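Local coordinates for probable csgAB operon transcriptional regulatory protein (Salmonella typhimurium, PDB 5XP0) that activates transcription of the csgAB operon as the master regulator of curli fimbriae and promotes biofilm formation, at residues Thr91-Thr96 against Pro109-Val114. Numbering follows the deposited sequence.
Sequences TLLLNT and PHINGV
The carbonyl plane of His110 is approached from opposite faces, by the backbone N of Thr91 from one and by the side-chain amide of Asn112 from the other. Thr91 N donates a hydrogen bond to His110 O at 2.9 Å, tilted from the carbonyl plane. Asn112 ND2 gives the same His110 O a second hydrogen bond of 2.8 Å from well above that plane, and the oxygen sits within the Asn112 amide plane. Two N-H groups thus grip one oxygen: Thr91 N joins the residue before strand 111-114 to strand 90-94, while the Asn112 amide closes a bond within its own segment. The pairing belongs to the atypical, CheY-like receiver domain of CsgD: strands 90-94 and 111-114 run parallel, joined by helix 102-107 in a beta-alpha-beta unit, with 111-114 as an outermost strand of the chain's sheet. The ladder continues through Asn112 N to Thr91 O at 2.7 Å, a nearly straight bond, and Leu93 N to Gly113 O at 3.1 Å.

Thr91, Leu93, Ile111 and Val114 line one face of this strand pair, where Ile105 of helix 102-107 packs on both Ile111 and Val114. CG1 of Ile111 is anti to the backbone N (chi1 -178°), and chi2 of 73° turns CD1 toward the neighbouring strand, 3.9 Å from Leu93 CG; the two side chains cross at about a right angle. On the other face Leu92 lies over the backbone of Gly113, a residue without a side chain; its CD2 comes to 3.5 Å from Gly113 CA, closer than usual van der Waals contact. Leu92 also packs against Ile62 and Leu64 of strand 61-66.

Past the strand end, Thr96 CB points toward segment 109-114, and Thr96 OG1, hydrogen-bonded to Phe115 O, rests 3.4 Å from Val114 CG1.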
ATOM      1  N   THR B  91       6.126  14.222  12.023  1.00 38.51           N
ATOM      2  CA  THR B  91       5.017  13.359  11.655  1.00 30.98           C
ATOM      3  C   THR B  91       4.278  13.993  10.489  1.00 32.92           C
ATOM      4  O   THR B  91       3.937  15.186  10.518  1.00 31.66           O
ATOM      5  CB  THR B  91       4.049  13.122  12.827  1.00 42.56           C
ATOM      6  OG1 THR B  91       4.717  12.392  13.876  1.00 52.35           O
ATOM      7  CG2 THR B  91       2.837  12.286  12.356  1.00 36.28           C
ATOM      8  N   LEU B  92       4.045  13.198   9.466  1.00 27.49           N
ATOM      9  CA  LEU B  92       3.141  13.569   8.391  1.00 27.60           C
ATOM     10  C   LEU B  92       2.079  12.498   8.262  1.00 31.54           C
ATOM     11  O   LEU B  92       2.379  11.306   8.334  1.00 31.34           O
ATOM     12  CB  LEU B  92       3.896  13.735   7.086  1.00 30.80           C
ATOM     13  CG  LEU B  92       4.742  15.011   7.123  1.00 46.56           C
ATOM     14  CD1 LEU B  92       6.150  14.622   7.353  1.00 43.81           C
ATOM     15  CD2 LEU B  92       4.588  15.731   5.807  1.00 40.74           C
ATOM     16  N   LEU B  93       0.852  12.929   8.073  1.00 30.79           N
ATOM     17  CA  LEU B  93      -0.265  12.014   7.939  1.00 28.30           C
ATOM     18  C   LEU B  93      -0.470  11.665   6.474  1.00 32.13           C
ATOM     19  O   LEU B  93      -0.466  12.541   5.608  1.00 30.76           O
ATOM     20  CB  LEU B  93      -1.518  12.643   8.509  1.00 30.35           C
ATOM     21  CG  LEU B  93      -1.371  13.142   9.943  1.00 28.04           C
ATOM     22  CD1 LEU B  93      -2.741  13.716  10.409  1.00 30.55           C
ATOM     23  CD2 LEU B  93      -0.877  12.075  10.921  1.00 29.95           C
ATOM     24  N   LEU B  94      -0.603  10.385   6.204  1.00 25.55           N
ATOM     25  CA  LEU B  94      -0.749   9.880   4.865  1.00 26.36           C
ATOM     26  C   LEU B  94      -2.168   9.363   4.674  1.00 29.01           C
ATOM     27  O   LEU B  94      -2.793   8.892   5.624  1.00 25.93           O
ATOM     28  CB  LEU B  94       0.270   8.754   4.647  1.00 29.72           C
ATOM     29  CG  LEU B  94       0.435   8.168   3.258  1.00 33.73           C
ATOM     30  CD1 LEU B  94       1.201   9.170   2.400  1.00 33.46           C
ATOM     31  CD2 LEU B  94       1.186   6.806   3.348  1.00 39.38           C
ATOM     32  N   ASN B  95      -2.671   9.467   3.442  1.00 25.30           N
ATOM     33  CA  ASN B  95      -4.010   8.966   3.096  1.00 26.08           C
ATOM     34  C   ASN B  95      -5.059   9.529   4.041  1.00 26.93           C
ATOM     35  O   ASN B  95      -5.943   8.808   4.508  1.00 25.41           O
ATOM     36  CB  ASN B  95      -4.084   7.437   3.108  1.00 26.20           C
ATOM     37  CG  ASN B  95      -3.162   6.780   2.105  1.00 24.32           C
ATOM     38  OD1 ASN B  95      -3.050   7.193   0.940  1.00 27.25           O
ATOM     39  ND2 ASN B  95      -2.475   5.737   2.569  1.00 27.83           N
ATOM     40  N   THR B  96      -4.964  10.825   4.323  1.00 27.85           N
ATOM     41  CA  THR B  96      -5.804  11.447   5.337  1.00 26.79           C
ATOM     42  C   THR B  96      -7.212  11.674   4.823  1.00 37.65           C
ATOM     43  O   THR B  96      -7.387  12.192   3.708  1.00 28.66           O
ATOM     44  CB  THR B  96      -5.236  12.793   5.784  1.00 38.34           C
ATOM     45  OG1 THR B  96      -3.870  12.639   6.201  1.00 32.06           O
ATOM     46  CG2 THR B  96      -6.062  13.324   6.944  1.00 32.00           C
ATOM     47  N   PRO B 109       1.456  14.994  17.855  1.00 42.92           N
ATOM     48  CA  PRO B 109       2.737  15.605  18.220  1.00 46.92           C
ATOM     49  C   PRO B 109       3.632  15.707  17.002  1.00 40.64           C
ATOM     50  O   PRO B 109       3.537  14.906  16.073  1.00 36.30           O
ATOM     51  CB  PRO B 109       3.308  14.652  19.274  1.00 50.93           C
ATOM     52  CG  PRO B 109       2.726  13.323  18.916  1.00 51.83           C
ATOM     53  CD  PRO B 109       1.325  13.630  18.385  1.00 40.82           C
ATOM     54  N   HIS B 110       4.494  16.729  17.001  1.00 35.22           N
ATOM     55  CA  HIS B 110       5.475  16.939  15.912  1.00 40.31           C
ATOM     56  C   HIS B 110       4.832  16.994  14.524  1.00 34.68           C
ATOM     57  O   HIS B 110       5.413  16.572  13.521  1.00 34.81           O
ATOM     58  CB  HIS B 110       6.559  15.865  15.944  1.00 43.38           C
ATOM     59  CG  HIS B 110       7.126  15.648  17.306  1.00 57.40           C
ATOM     60  ND1 HIS B 110       6.949  14.476  18.011  1.00 58.32           N
ATOM     61  CD2 HIS B 110       7.818  16.477  18.119  1.00 49.62           C
ATOM     62  CE1 HIS B 110       7.534  14.581  19.187  1.00 57.02           C
ATOM     63  NE2 HIS B 110       8.056  15.792  19.283  1.00 55.94           N
ATOM     64  N   ILE B 111       3.646  17.561  14.428  1.00 38.27           N
ATOM     65  CA  ILE B 111       2.931  17.452  13.163  1.00 35.82           C
ATOM     66  C   ILE B 111       3.557  18.422  12.158  1.00 39.23           C
ATOM     67  O   ILE B 111       3.744  19.614  12.441  1.00 34.26           O
ATOM     68  CB  ILE B 111       1.428  17.682  13.365  1.00 43.10           C
ATOM     69  CG1 ILE B 111       0.677  17.506  12.038  1.00 38.80           C
ATOM     70  CG2 ILE B 111       1.165  19.029  14.027  1.00 44.95           C
ATOM     71  CD1 ILE B 111       0.577  16.064  11.593  1.00 32.51           C
ATOM     72  N   ASN B 112       3.952  17.885  11.007  1.00 29.12           N
ATOM     73  CA  ASN B 112       4.632  18.640   9.962  1.00 34.64           C
ATOM     74  C   ASN B 112       3.946  18.620   8.608  1.00 34.54           C
ATOM     75  O   ASN B 112       4.407  19.309   7.703  1.00 33.75           O
ATOM     76  CB  ASN B 112       6.056  18.118   9.769  1.00 31.62           C
ATOM     77  CG  ASN B 112       7.038  18.746  10.722  1.00 46.65           C
ATOM     78  OD1 ASN B 112       7.815  19.588  10.323  1.00 41.14           O
ATOM     79  ND2 ASN B 112       7.013  18.335  11.981  1.00 41.57           N
ATOM     80  N   GLY B 113       2.879  17.864   8.422  1.00 30.33           N
ATOM     81  CA  GLY B 113       2.207  17.903   7.146  1.00 31.05           C
ATOM     82  C   GLY B 113       1.078  16.904   7.125  1.00 31.50           C
ATOM     83  O   GLY B 113       0.975  16.027   7.986  1.00 29.49           O
ATOM     84  N   VAL B 114       0.231  17.069   6.118  1.00 29.30           N
ATOM     85  CA  VAL B 114      -0.937  16.241   5.915  1.00 28.28           C
ATOM     86  C   VAL B 114      -1.047  15.980   4.422  1.00 29.90           C
ATOM     87  O   VAL B 114      -1.155  16.915   3.633  1.00 28.58           O
ATOM     88  CB  VAL B 114      -2.224  16.900   6.423  1.00 33.68           C
ATOM     89  CG1 VAL B 114      -3.368  15.989   6.104  1.00 33.88           C
ATOM     90  CG2 VAL B 114      -2.115  17.210   7.910  1.00 30.88           C
TER